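Local structure of putative mannose-6-phosphate isomerase YvyI (Bacillus subtilis, 1QWR) at residues S45-G50 with Q188-A193; K88-K93 with A182-T187; E119-I124 with H176-G181; N259-M264 with D305-G310; L271-I276 with F297-Q302. The protein probably catalyses the zinc-dependent interconversion of D-mannose 6-phosphate and D-fructose 6-phosphate as a type 1 phosphomannose isomerase. All blocks are in the same frame, centred on the assembly; numbering follows the deposited sequence. Where two conformers were deposited one is given.

Interaction 1 (S45-G50 with Q188-A193)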
# COMPACT_ATOMS: atom_id res chain seq x y z
N SER A 45 5.87 7.25 -2.64
CA SER A 45 5.58 7.99 -1.42
C SER A 45 5.84 9.47 -1.49
O SER A 45 6.84 9.89 -2.07
CB SER A 45 6.43 7.40 -0.28
OG SER A 45 6.51 8.27 0.86
N ALA A 46 4.93 10.24 -0.90
CA ALA A 46 5.12 11.68 -0.76
C ALA A 46 4.96 11.97 0.74
O ALA A 46 4.73 13.12 1.16
CB ALA A 46 4.10 12.47 -1.56
N HIS A 47 5.07 10.94 1.57
CA HIS A 47 4.92 11.19 3.00
C HIS A 47 6.20 11.86 3.51
O HIS A 47 7.30 11.44 3.17
CB HIS A 47 4.65 9.90 3.77
CG HIS A 47 4.10 10.14 5.15
ND1 HIS A 47 4.90 10.51 6.21
CD2 HIS A 47 2.83 10.19 5.60
CE1 HIS A 47 4.14 10.78 7.26
NE2 HIS A 47 2.88 10.60 6.92
N PRO A 48 6.05 12.92 4.32
CA PRO A 48 7.20 13.65 4.88
C PRO A 48 8.23 12.77 5.58
O PRO A 48 9.43 13.05 5.54
CB PRO A 48 6.55 14.65 5.84
CG PRO A 48 5.20 14.91 5.22
CD PRO A 48 4.77 13.51 4.76
N LYS A 49 7.79 11.69 6.22
CA LYS A 49 8.71 10.79 6.92
C LYS A 49 9.56 9.89 6.01
O LYS A 49 10.45 9.19 6.48
CB LYS A 49 7.93 9.92 7.90
CG LYS A 49 7.36 10.69 9.10
CD LYS A 49 6.70 9.72 10.06
CE LYS A 49 6.05 10.44 11.26
NZ LYS A 49 5.29 9.51 12.15
N GLY A 50 9.30 9.91 4.71
CA GLY A 50 10.09 9.10 3.81
C GLY A 50 9.61 9.26 2.38
O GLY A 50 9.08 8.32 1.83
N GLN A 188 -2.43 2.80 0.14
CA GLN A 188 -3.14 3.49 1.22
C GLN A 188 -3.17 5.01 1.01
O GLN A 188 -2.56 5.53 0.07
CB GLN A 188 -2.44 3.15 2.54
CG GLN A 188 -1.01 3.74 2.66
CD GLN A 188 0.00 2.73 3.22
OE1 GLN A 188 0.52 1.86 2.50
NE2 GLN A 188 0.27 2.83 4.51
N GLN A 189 -3.92 5.73 1.85
CA GLN A 189 -3.90 7.19 1.74
C GLN A 189 -2.52 7.56 2.25
O GLN A 189 -1.90 6.80 2.99
CB GLN A 189 -4.92 7.84 2.67
CG GLN A 189 -6.35 7.52 2.32
CD GLN A 189 -7.30 8.26 3.23
OE1 GLN A 189 -7.54 9.47 3.06
NE2 GLN A 189 -7.82 7.57 4.22
N ASN A 190 -2.07 8.76 1.88
CA ASN A 190 -0.76 9.33 2.28
C ASN A 190 -0.84 9.74 3.77
O ASN A 190 -1.19 10.87 4.12
CB ASN A 190 -0.48 10.52 1.37
CG ASN A 190 0.79 11.26 1.74
OD1 ASN A 190 1.63 10.76 2.51
ND2 ASN A 190 0.95 12.46 1.19
N SER A 191 -0.53 8.79 4.64
CA SER A 191 -0.68 9.00 6.07
C SER A 191 0.15 7.97 6.81
O SER A 191 0.45 6.91 6.26
CB SER A 191 -2.17 8.81 6.43
OG SER A 191 -2.39 8.55 7.82
N ASP A 192 0.52 8.28 8.06
CA ASP A 192 1.28 7.35 8.89
C ASP A 192 0.55 7.25 10.23
O ASP A 192 1.15 6.89 11.24
CB ASP A 192 2.72 7.86 9.08
CG ASP A 192 3.65 6.81 9.67
OD1 ASP A 192 3.49 5.59 9.41
OD2 ASP A 192 4.59 7.22 10.40
N ALA A 193 -0.74 7.55 10.21
CA ALA A 193 -1.57 7.52 11.43
C ALA A 193 -1.98 6.10 11.82
O ALA A 193 -2.84 5.47 11.18
CB ALA A 193 -2.79 8.38 11.24
O HOH W 1 2.88 14.83 1.32
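A type I beta turn, His47 to Gly50, in the loop after strand 38-44, packs against the chain leaving strand 182-189, close to the zinc site. Gly50 N closes the turn on His47 O (3.0 Å). Lys49 N donates to ND1 of His47 near the plane of the imidazole (3.1 Å), which fixes the rotation of the ring. With CG anti to the backbone N (chi1 -164°), the ring reaches 190-192: CD2 of His47 lies 3.4 Å from OD1 of Asn190, and NE2 of His47 3.5 Å from CB of Asp192. The ring plane is turned 78° from the Asn190 amide. Glu114 OE1 hydrogen-bonds both His47 NE2 and Asp192 N, joining the segments. Two residues before the turn, Ser45 OG accepts from His47 N, an ST turn, and donates to Gly50 O (2.7 Å). Asn190 ND2 is bonded to Phe83 O and to a water that donates to Ala46 O. A second ST turn, Ser191 OG with Ala193 N, shapes the chain before Ala193 O, which is hydrogen-bonded to ND1 of the zinc ligand His101. The extended Lys49 chain ends in a salt bridge, NZ lying 3.0 Å from OD2 of Asp192, on that oxygen's anti lone pair.

Interaction 2 (K88-K93 with A182-T187); sequences KLLDVK and ALVLET
Leu90, Glu186 and Lys88 bury the most surface where strands 85-92 and 182-189 run antiparallel, and all three point to the same face of the sheet. Leu90 is gripped through its backbone: its N donates to Val184 O (2.8 Å) and its O accepts from Val184 N (3.0 Å). CG of Leu90 stands anti to the carbonyl carbon (chi1 -52°), which sends CD1 obliquely against the Glu186 carboxylate, 3.6 Å from OE2. An alanine at Leu90 would remove CG and both methyls and would probably loosen the apolar support on that side of the carboxylate. Glu186 is extended, with CG anti to the backbone N, and lies alongside Lys88, both chains pointing the same way. The two charged ends do not touch, NZ of Lys88 being 4.3 Å from OE1 of Glu186. A water bridges them, accepting from NZ and donating to OE1 at 2.7 Å each. Lys88 NZ also has a salt bridge to Glu40, while Glu186 OE2 accepts from the indole N-H of Trp121. Glu119 OE1 sits close to the same OE2, a crowding of like charge that may raise the proton affinity of this pair. On the reverse face, CD2 of Leu89 meets CD2 of Leu185 at 3.5 Å. This is a regular antiparallel pair in the beta framework of the cupin-type catalytic domain, with Glu186, at the polar end of one face, beside the zinc site.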
# COMPACT_ATOMS: atom_id res chain seq x y z
N LYS A 88 3.23 0.80 -0.67
CA LYS A 88 4.34 0.08 -0.05
C LYS A 88 4.37 -1.39 -0.41
O LYS A 88 3.34 -1.98 -0.78
CB LYS A 88 4.21 0.10 1.47
CG LYS A 88 4.15 1.48 2.11
CD LYS A 88 3.92 1.29 3.62
CE LYS A 88 3.65 2.60 4.35
NZ LYS A 88 3.50 2.31 5.81
N LEU A 89 5.56 -1.97 -0.29
CA LEU A 89 5.79 -3.42 -0.41
C LEU A 89 6.10 -3.79 1.05
O LEU A 89 6.97 -3.15 1.68
CB LEU A 89 6.98 -3.74 -1.31
CG LEU A 89 6.64 -3.77 -2.80
CD1 LEU A 89 7.95 -3.94 -3.60
CD2 LEU A 89 5.67 -4.93 -3.11
N LEU A 90 5.41 -4.80 1.58
CA LEU A 90 5.59 -5.20 2.98
C LEU A 90 6.11 -6.63 3.10
O LEU A 90 5.54 -7.56 2.53
CB LEU A 90 4.27 -5.13 3.73
CG LEU A 90 3.47 -3.82 3.64
CD1 LEU A 90 2.12 -3.99 4.33
CD2 LEU A 90 4.26 -2.71 4.28
N ASP A 91 7.20 -6.78 3.86
CA ASP A 91 7.80 -8.09 4.10
C ASP A 91 7.38 -8.45 5.52
O ASP A 91 8.05 -8.07 6.50
CB ASP A 91 9.33 -7.98 4.03
CG ASP A 91 10.03 -9.29 4.39
OD1 ASP A 91 9.35 -10.32 4.56
OD2 ASP A 91 11.28 -9.25 4.50
N VAL A 92 6.25 -9.14 5.61
CA VAL A 92 5.71 -9.52 6.91
C VAL A 92 6.26 -10.90 7.30
O VAL A 92 5.62 -11.93 7.07
CB VAL A 92 4.17 -9.55 6.87
CG1 VAL A 92 3.60 -9.67 8.31
CG2 VAL A 92 3.63 -8.25 6.23
N LYS A 93 7.46 -10.88 7.85
CA LYS A 93 8.15 -12.08 8.30
C LYS A 93 7.48 -12.57 9.57
O LYS A 93 7.16 -13.76 9.69
CB LYS A 93 9.63 -11.76 8.57
CG LYS A 93 10.45 -12.99 8.95
CD LYS A 93 11.91 -12.65 9.10
CE LYS A 93 12.70 -13.90 9.52
NZ LYS A 93 14.14 -13.59 9.73
N ALA A 182 3.82 -13.28 4.85
CA ALA A 182 3.09 -12.66 3.75
C ALA A 182 3.94 -11.59 3.10
O ALA A 182 4.71 -10.93 3.78
CB ALA A 182 1.78 -12.03 4.28
N LEU A 183 3.79 -11.45 1.79
CA LEU A 183 4.50 -10.44 1.00
C LEU A 183 3.36 -9.64 0.38
O LEU A 183 2.62 -10.17 -0.45
CB LEU A 183 5.32 -11.11 -0.09
CG LEU A 183 6.02 -10.13 -1.02
CD1 LEU A 183 7.04 -9.31 -0.26
CD2 LEU A 183 6.70 -10.93 -2.12
N VAL A 184 3.23 -8.37 0.76
CA VAL A 184 2.09 -7.56 0.34
C VAL A 184 2.36 -6.24 -0.38
O VAL A 184 3.32 -5.55 -0.06
CB VAL A 184 1.24 -7.21 1.61
CG1 VAL A 184 -0.04 -6.44 1.24
CG2 VAL A 184 0.90 -8.47 2.36
N LEU A 185 1.50 -5.91 -1.34
CA LEU A 185 1.56 -4.60 -2.01
C LEU A 185 0.36 -3.87 -1.36
O LEU A 185 -0.81 -4.20 -1.60
CB LEU A 185 1.38 -4.72 -3.53
CG LEU A 185 1.58 -3.46 -4.41
CD1 LEU A 185 0.55 -2.40 -4.06
CD2 LEU A 185 2.97 -2.91 -4.21
N GLU A 186 0.68 -2.88 -0.52
CA GLU A 186 -0.30 -2.11 0.22
C GLU A 186 -0.50 -0.72 -0.38
O GLU A 186 0.44 0.06 -0.48
CB GLU A 186 0.18 -1.98 1.66
CG GLU A 186 -0.82 -1.37 2.64
CD GLU A 186 -0.22 -1.27 4.02
OE1 GLU A 186 0.79 -0.55 4.16
OE2 GLU A 186 -0.73 -1.92 4.96
N THR A 187 -1.73 -0.42 -0.77
CA THR A 187 -2.01 0.90 -1.33
C THR A 187 -2.85 1.61 -0.26
O THR A 187 -3.82 1.06 0.21
CB THR A 187 -2.76 0.78 -2.68
OG1 THR A 187 -1.94 0.05 -3.62
CG2 THR A 187 -3.03 2.18 -3.28
O HOH W 2 1.67 0.47 6.46

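Interaction 3 (E119-I124 with H176-G181). With ZN (zinc ion), chain E.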
# COMPACT_ATOMS: atom_id res chain seq x y z
N GLU A 119 -7.02 1.80 3.48
CA GLU A 119 -5.98 1.13 2.69
C GLU A 119 -6.48 -0.20 2.15
O GLU A 119 -7.62 -0.60 2.39
CB GLU A 119 -4.76 0.89 3.57
CG GLU A 119 -5.12 0.02 4.78
CD GLU A 119 -3.97 -0.23 5.72
OE1 GLU A 119 -3.01 0.56 5.71
OE2 GLU A 119 -4.03 -1.22 6.48
N CYS A 120 -5.63 -0.87 1.39
CA CYS A 120 -6.00 -2.17 0.86
C CYS A 120 -4.74 -3.01 0.64
O CYS A 120 -3.61 -2.48 0.54
CB CYS A 120 -6.82 -2.01 -0.43
SG CYS A 120 -5.84 -1.33 -1.81
N TRP A 121 -4.93 -4.32 0.62
CA TRP A 121 -3.83 -5.25 0.48
C TRP A 121 -3.99 -6.21 -0.68
O TRP A 121 -5.06 -6.81 -0.85
CB TRP A 121 -3.68 -6.12 1.73
CG TRP A 121 -3.48 -5.40 2.99
CD1 TRP A 121 -2.69 -4.30 3.19
CD2 TRP A 121 -4.03 -5.74 4.27
NE1 TRP A 121 -2.72 -3.94 4.51
CE2 TRP A 121 -3.53 -4.81 5.20
CE3 TRP A 121 -4.89 -6.76 4.71
CZ2 TRP A 121 -3.87 -4.85 6.55
CZ3 TRP A 121 -5.23 -6.81 6.06
CH2 TRP A 121 -4.72 -5.86 6.97
N TYR A 122 -2.94 -6.33 -1.48
CA TYR A 122 -2.93 -7.32 -2.53
C TYR A 122 -1.87 -8.29 -2.04
O TYR A 122 -0.72 -7.90 -1.81
CB TYR A 122 -2.48 -6.77 -3.89
CG TYR A 122 -2.26 -7.88 -4.87
CD1 TYR A 122 -3.35 -8.58 -5.41
CD2 TYR A 122 -0.96 -8.31 -5.22
CE1 TYR A 122 -3.15 -9.67 -6.26
CE2 TYR A 122 -0.76 -9.41 -6.07
CZ TYR A 122 -1.87 -10.09 -6.58
OH TYR A 122 -1.69 -11.22 -7.36
N ILE A 123 -2.25 -9.55 -1.87
CA ILE A 123 -1.31 -10.54 -1.38
C ILE A 123 -0.48 -11.09 -2.55
O ILE A 123 -0.97 -11.88 -3.36
CB ILE A 123 -2.04 -11.71 -0.69
CG1 ILE A 123 -2.99 -11.16 0.39
CG2 ILE A 123 -1.01 -12.70 -0.12
CD1 ILE A 123 -2.30 -10.34 1.52
N ILE A 124 0.77 -10.67 -2.64
CA ILE A 124 1.63 -11.13 -3.71
C ILE A 124 1.96 -12.60 -3.48
O ILE A 124 1.83 -13.43 -4.38
CB ILE A 124 2.95 -10.32 -3.79
CG1 ILE A 124 2.65 -8.84 -4.07
CG2 ILE A 124 3.81 -10.87 -4.93
CD1 ILE A 124 3.83 -7.90 -3.74
N HIS A 176 -7.30 -4.40 12.70
CA HIS A 176 -6.66 -5.38 11.84
C HIS A 176 -5.18 -5.59 12.13
O HIS A 176 -4.59 -4.93 12.99
CB HIS A 176 -6.77 -4.94 10.39
CG HIS A 176 -6.01 -3.68 10.10
ND1 HIS A 176 -6.47 -2.43 10.48
CD2 HIS A 176 -4.79 -3.48 9.57
CE1 HIS A 176 -5.55 -1.53 10.19
NE2 HIS A 176 -4.52 -2.14 9.64
N ALA A 177 -4.60 -6.53 11.39
CA ALA A 177 -3.17 -6.83 11.45
C ALA A 177 -2.81 -7.86 10.39
O ALA A 177 -3.54 -8.83 10.16
CB ALA A 177 -2.79 -7.37 12.82
N LEU A 178 -1.70 -7.62 9.70
CA LEU A 178 -1.21 -8.61 8.76
C LEU A 178 -0.44 -9.59 9.66
O LEU A 178 0.15 -9.17 10.66
CB LEU A 178 -0.25 -7.96 7.75
CG LEU A 178 -0.88 -7.12 6.64
CD1 LEU A 178 0.22 -6.39 5.87
CD2 LEU A 178 -1.67 -8.04 5.71
N CYS A 179 -0.45 -10.87 9.31
CA CYS A 179 0.25 -11.86 10.12
C CYS A 179 1.44 -12.49 9.40
O CYS A 179 1.58 -12.38 8.18
CB CYS A 179 -0.74 -12.91 10.61
SG CYS A 179 -2.05 -12.18 11.68
N LYS A 180 2.33 -13.11 10.18
CA LYS A 180 3.55 -13.71 9.66
C LYS A 180 3.42 -14.53 8.39
O LYS A 180 2.43 -15.25 8.19
CB LYS A 180 4.22 -14.56 10.74
CG LYS A 180 3.48 -15.84 11.06
CD LYS A 180 4.23 -16.64 12.13
CE LYS A 180 5.66 -16.94 11.71
NZ LYS A 180 6.43 -17.63 12.78
N GLY A 181 4.43 -14.41 7.53
CA GLY A 181 4.49 -15.14 6.27
C GLY A 181 3.72 -14.59 5.08
O GLY A 181 3.07 -15.34 4.37
ZN ZN E . -2.46 -1.22 8.43
O HOH W 3 -0.92 0.46 7.18
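Metal coordination joins the two segments at one end. Glu119 OE2 binds the zinc ion at 2.5 Å and His176 NE2 at 2.6 Å; a water and His101 complete the set of ligands. The two side chains come tip to tip, their carboxylate and ring planes 68° apart, and the metal lies at the edge of the imidazole, in its plane. Both take the crowded first torsion, with CG between the backbone N and the carbonyl carbon. ND1 of His176 is hydrogen-bonded to Thr174 O, a second-shell contact that orients the ring. Aromatic contact comes next: CD2 of His176 meets the edge of the indole, 3.4 Å from CZ2 of Trp121, with the two rings oblique to each other. Apolar packing supplies the rest. CD2 of Leu178 sits over the centre of the six-membered ring of Trp121, a CH-pi contact 3.5 Å from the centroid and 9° off the ring normal. An alanine at Trp121 would remove the indole, and would probably leave both Leu178 and the flank of His176 without this support. No backbone pairing occurs here, for the strand axes stay 10.6 Å apart. Strand 176-178 belongs instead to a separate sheet beside strand 131-136, so side chains and metal span the gap. A metal held by histidines and a glutamate inside the beta barrel is typical of cupins; here two histidines, a glutamate and a water bind it.

Interaction 4 (N259-M264 with D305-G310); sequences NGEAEM and DFTIKG
The ring of Phe306 carries CB of Met264 on one face, a CH-pi contact 3.5 Å from the ring centroid, and has CD1 of Ile308 at its edge, in the plane. The pair belongs to a four-stranded antiparallel sheet of the C-terminal cupin domain, in which strand 261-264 is an edge strand beside 306-309. Phe306 adopts the crowded first torsion (chi1 61°), which folds the ring back toward the neighbouring strand. CG of Met264, a selenomethionine, comes to 3.3 Å from CE1 of Phe306. The chi1 of Met264, -26°, is far from staggered, consistent with tight packing. Trp256 and Ile240, from strands outside this sheet, also touch Met264. The backbones are tied in hydrogen-bonded pairs: Met264 N to Phe306 O is the shortest with Gly310 N to Gly260 O, both 2.7 Å, and Ala262 N to Ile308 O is the straightest (171°). Gly260 and Gly310 face each other where both chains turn a corner; their backbone angles would push a CB against the preceding carbonyl oxygen. The other face of the pair is polar and nearer solvent. There, CG of Glu263 lies beside CG2 of Thr307, while the Glu263 carboxylate has a salt bridge to Lys238. OE2 of Glu261 and NZ of Lys309 stand 4.2 Å apart, and a water between them donates to OE2 and accepts from NZ, each at 2.8 Å.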
# COMPACT_ATOMS: atom_id res chain seq x y z
N ASN A 259 1.23 -10.53 -21.10
CA ASN A 259 1.85 -11.66 -21.81
C ASN A 259 1.74 -11.34 -23.29
O ASN A 259 0.64 -11.37 -23.86
CB ASN A 259 1.11 -12.97 -21.55
CG ASN A 259 1.22 -13.44 -20.11
OD1 ASN A 259 2.27 -13.90 -19.67
ND2 ASN A 259 0.11 -13.32 -19.38
N GLY A 260 2.87 -11.03 -23.91
CA GLY A 260 2.89 -10.68 -25.32
C GLY A 260 3.08 -9.18 -25.39
O GLY A 260 3.99 -8.65 -24.77
N GLU A 261 2.23 -8.50 -26.15
CA GLU A 261 2.33 -7.05 -26.24
C GLU A 261 0.93 -6.49 -26.02
O GLU A 261 -0.03 -6.90 -26.69
CB GLU A 261 2.87 -6.62 -27.62
CG GLU A 261 3.08 -5.11 -27.77
CD GLU A 261 4.06 -4.76 -28.88
OE1 GLU A 261 4.36 -3.56 -29.08
OE2 GLU A 261 4.53 -5.69 -29.56
N ALA A 262 0.81 -5.59 -25.05
CA ALA A 262 -0.47 -4.97 -24.72
C ALA A 262 -0.46 -3.50 -25.14
O ALA A 262 0.57 -2.82 -25.04
CB ALA A 262 -0.75 -5.09 -23.21
N GLU A 263 -1.60 -3.03 -25.64
CA GLU A 263 -1.73 -1.63 -26.04
C GLU A 263 -2.49 -0.91 -24.93
O GLU A 263 -3.58 -1.34 -24.54
CB GLU A 263 -2.50 -1.52 -27.36
CG GLU A 263 -1.69 -1.95 -28.56
CD GLU A 263 -2.56 -2.22 -29.76
OE1 GLU A 263 -3.19 -1.26 -30.26
OE2 GLU A 263 -2.63 -3.39 -30.19
N MSE A 264 -1.91 0.18 -24.45
CA MSE A 264 -2.49 0.92 -23.34
C MSE A 264 -2.70 2.39 -23.63
O MSE A 264 -2.12 2.96 -24.55
CB MSE A 264 -1.57 0.84 -22.12
CG MSE A 264 -0.68 -0.38 -22.06
SE MSE A 264 -1.62 -1.93 -21.47
CE MSE A 264 -1.70 -1.55 -19.57
N ASP A 305 -0.25 7.34 -25.57
CA ASP A 305 -0.65 5.94 -25.61
C ASP A 305 0.65 5.16 -25.71
O ASP A 305 1.64 5.63 -26.30
CB ASP A 305 -1.56 5.66 -26.81
CG ASP A 305 -2.96 6.23 -26.63
OD1 ASP A 305 -3.22 6.89 -25.60
OD2 ASP A 305 -3.80 6.02 -27.53
N PHE A 306 0.67 3.98 -25.12
CA PHE A 306 1.88 3.17 -25.09
C PHE A 306 1.60 1.68 -25.15
O PHE A 306 0.45 1.25 -25.13
CB PHE A 306 2.65 3.48 -23.79
CG PHE A 306 1.88 3.16 -22.53
CD1 PHE A 306 2.13 1.99 -21.81
CD2 PHE A 306 0.90 4.04 -22.05
CE1 PHE A 306 1.42 1.69 -20.63
CE2 PHE A 306 0.19 3.76 -20.88
CZ PHE A 306 0.45 2.59 -20.17
N THR A 307 2.66 0.89 -25.27
CA THR A 307 2.54 -0.57 -25.27
C THR A 307 3.55 -1.10 -24.25
O THR A 307 4.53 -0.43 -23.93
CB THR A 307 2.88 -1.21 -26.66
OG1 THR A 307 4.26 -0.98 -26.96
CG2 THR A 307 2.02 -0.62 -27.78
N ILE A 308 3.28 -2.29 -23.73
CA ILE A 308 4.17 -2.97 -22.82
C ILE A 308 4.32 -4.36 -23.43
O ILE A 308 3.34 -5.07 -23.62
CB ILE A 308 3.62 -3.10 -21.39
CG1 ILE A 308 3.65 -1.73 -20.70
CG2 ILE A 308 4.48 -4.08 -20.59
CD1 ILE A 308 2.99 -1.70 -19.34
N LYS A 309 5.55 -4.74 -23.73
CA LYS A 309 5.80 -6.04 -24.34
C LYS A 309 6.62 -6.91 -23.39
O LYS A 309 7.70 -6.50 -22.95
CB LYS A 309 6.58 -5.83 -25.63
CG LYS A 309 6.88 -7.11 -26.40
CD LYS A 309 7.94 -6.82 -27.45
CE LYS A 309 7.57 -5.60 -28.30
NZ LYS A 309 8.66 -5.20 -29.23
N GLY A 310 6.10 -8.11 -23.10
CA GLY A 310 6.80 -9.03 -22.22
C GLY A 310 5.85 -9.85 -21.36
O GLY A 310 4.66 -9.93 -21.65
O HOH W 4 6.71 -5.55 -31.27

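Interaction 5 (L271-I276 with F297-Q302); sequences LICSVI and FILPAQ
Strands 271-276 and 297-299 run antiparallel with their axes at 143°, joined by four backbone hydrogen bonds in two pairs, Leu271 with Leu299 and Cys273 with Phe297. The shortest of these, Cys273 N to Phe297 O at 2.7 Å, comes in nearly along the C=O axis. Phe297 holds CG in the crowded position between its N and carbonyl carbon (chi1 59°), which lays the ring under the neighbouring strand. CB of Cys273 then sits over one face, 3.6 Å from the ring centroid. SG of the same residue makes an oblique sulfur-aromatic contact, 4.3 Å from that centroid. Two groups lie at the ring's edge, in its plane: CG2 of Val275, 4.0 Å from CE2 of Phe297, and CG of Leu299. The ring of Phe10 meets that of Phe297 from strand 9-17. Beyond the sulfur, CD1 of Leu299 reaches both SG of Cys273 (4.0 Å) and CD1 of Leu271 (4.1 Å), so the thiol, the ring and the two leucines pack together on this face. Ile272 and Ile298 make a looser pair on the reverse face, their CG1 atoms 4.5 Å apart. Both press on Ile44 of strand 38-44, and Ile272 also on Leu85 and Thr87, bringing this face against the N-terminal half of the protein. Antiparallel strands with an aliphatic and aromatic interior are the usual core of a cupin domain, here the C-terminal one.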
# COMPACT_ATOMS: atom_id res chain seq x y z
N LEU A 271 -1.31 7.55 -13.20
CA LEU A 271 -1.38 6.15 -12.76
C LEU A 271 -0.16 5.83 -11.93
O LEU A 271 0.96 6.17 -12.33
CB LEU A 271 -1.41 5.20 -13.96
CG LEU A 271 -2.64 5.25 -14.87
CD1 LEU A 271 -2.49 4.16 -15.96
CD2 LEU A 271 -3.92 5.03 -14.05
N ILE A 272 -0.37 5.18 -10.79
CA ILE A 272 0.69 4.74 -9.90
C ILE A 272 0.91 3.26 -10.26
O ILE A 272 -0.04 2.47 -10.17
CB ILE A 272 0.25 4.83 -8.44
CG1 ILE A 272 0.05 6.29 -8.05
CG2 ILE A 272 1.28 4.10 -7.53
CD1 ILE A 272 -0.65 6.49 -6.69
N CYS A 273 2.15 2.89 -10.60
CA CYS A 273 2.46 1.54 -11.05
C CYS A 273 3.62 0.87 -10.32
O CYS A 273 4.67 1.49 -10.12
CB CYS A 273 2.81 1.57 -12.56
SG CYS A 273 1.60 2.47 -13.59
N SER A 274 3.42 -0.41 -9.97
CA SER A 274 4.43 -1.24 -9.29
C SER A 274 4.58 -2.57 -10.05
O SER A 274 3.59 -3.29 -10.27
CB SER A 274 4.02 -1.57 -7.83
OG SER A 274 3.90 -0.40 -7.03
N VAL A 275 5.79 -2.88 -10.49
CA VAL A 275 6.01 -4.14 -11.21
C VAL A 275 6.32 -5.20 -10.17
O VAL A 275 7.38 -5.18 -9.55
CB VAL A 275 7.18 -4.01 -12.18
CG1 VAL A 275 7.36 -5.29 -12.97
CG2 VAL A 275 6.93 -2.80 -13.09
N ILE A 276 5.40 -6.14 -9.96
CA ILE A 276 5.60 -7.13 -8.93
C ILE A 276 6.14 -8.46 -9.40
O ILE A 276 6.53 -9.29 -8.58
CB ILE A 276 4.30 -7.36 -8.10
CG1 ILE A 276 3.18 -7.84 -9.04
CG2 ILE A 276 3.94 -6.05 -7.32
CD1 ILE A 276 1.92 -8.35 -8.29
N PHE A 297 6.65 3.44 -10.60
CA PHE A 297 6.63 4.65 -11.40
C PHE A 297 5.24 5.22 -11.55
O PHE A 297 4.22 4.55 -11.30
CB PHE A 297 7.23 4.39 -12.79
CG PHE A 297 6.52 3.31 -13.58
CD1 PHE A 297 5.52 3.64 -14.52
CD2 PHE A 297 6.86 1.99 -13.41
CE1 PHE A 297 4.88 2.63 -15.27
CE2 PHE A 297 6.23 0.97 -14.15
CZ PHE A 297 5.24 1.28 -15.09
N ILE A 298 5.21 6.48 -11.96
CA ILE A 298 3.97 7.18 -12.20
C ILE A 298 3.89 7.52 -13.67
O ILE A 298 4.87 7.97 -14.27
CB ILE A 298 3.93 8.49 -11.36
CG1 ILE A 298 3.68 8.14 -9.89
CG2 ILE A 298 2.84 9.43 -11.90
CD1 ILE A 298 3.78 9.34 -8.96
N LEU A 299 2.73 7.23 -14.28
CA LEU A 299 2.49 7.61 -15.65
C LEU A 299 1.68 8.91 -15.49
O LEU A 299 0.55 8.89 -14.94
CB LEU A 299 1.66 6.55 -16.41
CG LEU A 299 2.36 5.18 -16.55
CD1 LEU A 299 1.45 4.15 -17.25
CD2 LEU A 299 3.66 5.37 -17.33
N PRO A 300 2.23 10.03 -15.95
CA PRO A 300 1.62 11.37 -15.88
C PRO A 300 0.33 11.55 -16.67
O PRO A 300 -0.02 10.72 -17.51
CB PRO A 300 2.75 12.28 -16.37
CG PRO A 300 3.43 11.44 -17.37
CD PRO A 300 3.50 10.08 -16.70
N ALA A 301 -0.36 12.65 -16.37
CA ALA A 301 -1.61 13.01 -17.03
C ALA A 301 -1.53 12.96 -18.54
O ALA A 301 -2.41 12.38 -19.20
CB ALA A 301 -2.05 14.41 -16.59
N GLN A 302 -0.48 13.56 -19.10
CA GLN A 302 -0.31 13.60 -20.56
C GLN A 302 0.49 12.44 -21.17
O GLN A 302 1.00 12.54 -22.28
CB GLN A 302 0.32 14.93 -20.97
CG GLN A 302 -0.46 16.16 -20.47
CD GLN A 302 -1.97 16.04 -20.67
OE1 GLN A 302 -2.45 15.59 -21.72
NE2 GLN A 302 -2.74 16.47 -19.66

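In the fold
Interactions 2 and 3 lie at the heart of the catalytic domain, their centres about 6 Å apart, and share a polar spot at the zinc within mostly apolar surroundings: Glu186 of one is hydrogen-bonded to Trp121 of the other. Interaction 1 uses the same strand 182-189 as interaction 2, but past its end, where loops take over and bonding passes from backbone pairs to side chains, water and a salt bridge. Interaction 5 is buried and apolar; it touches interactions 2 and 3 through Ser274 and Ile276. Interaction 4, farthest from the chain's centre, pairs one apolar face with a charged, wetter one, its Phe306 meeting Leu299 of interaction 5, which is nested within its loop.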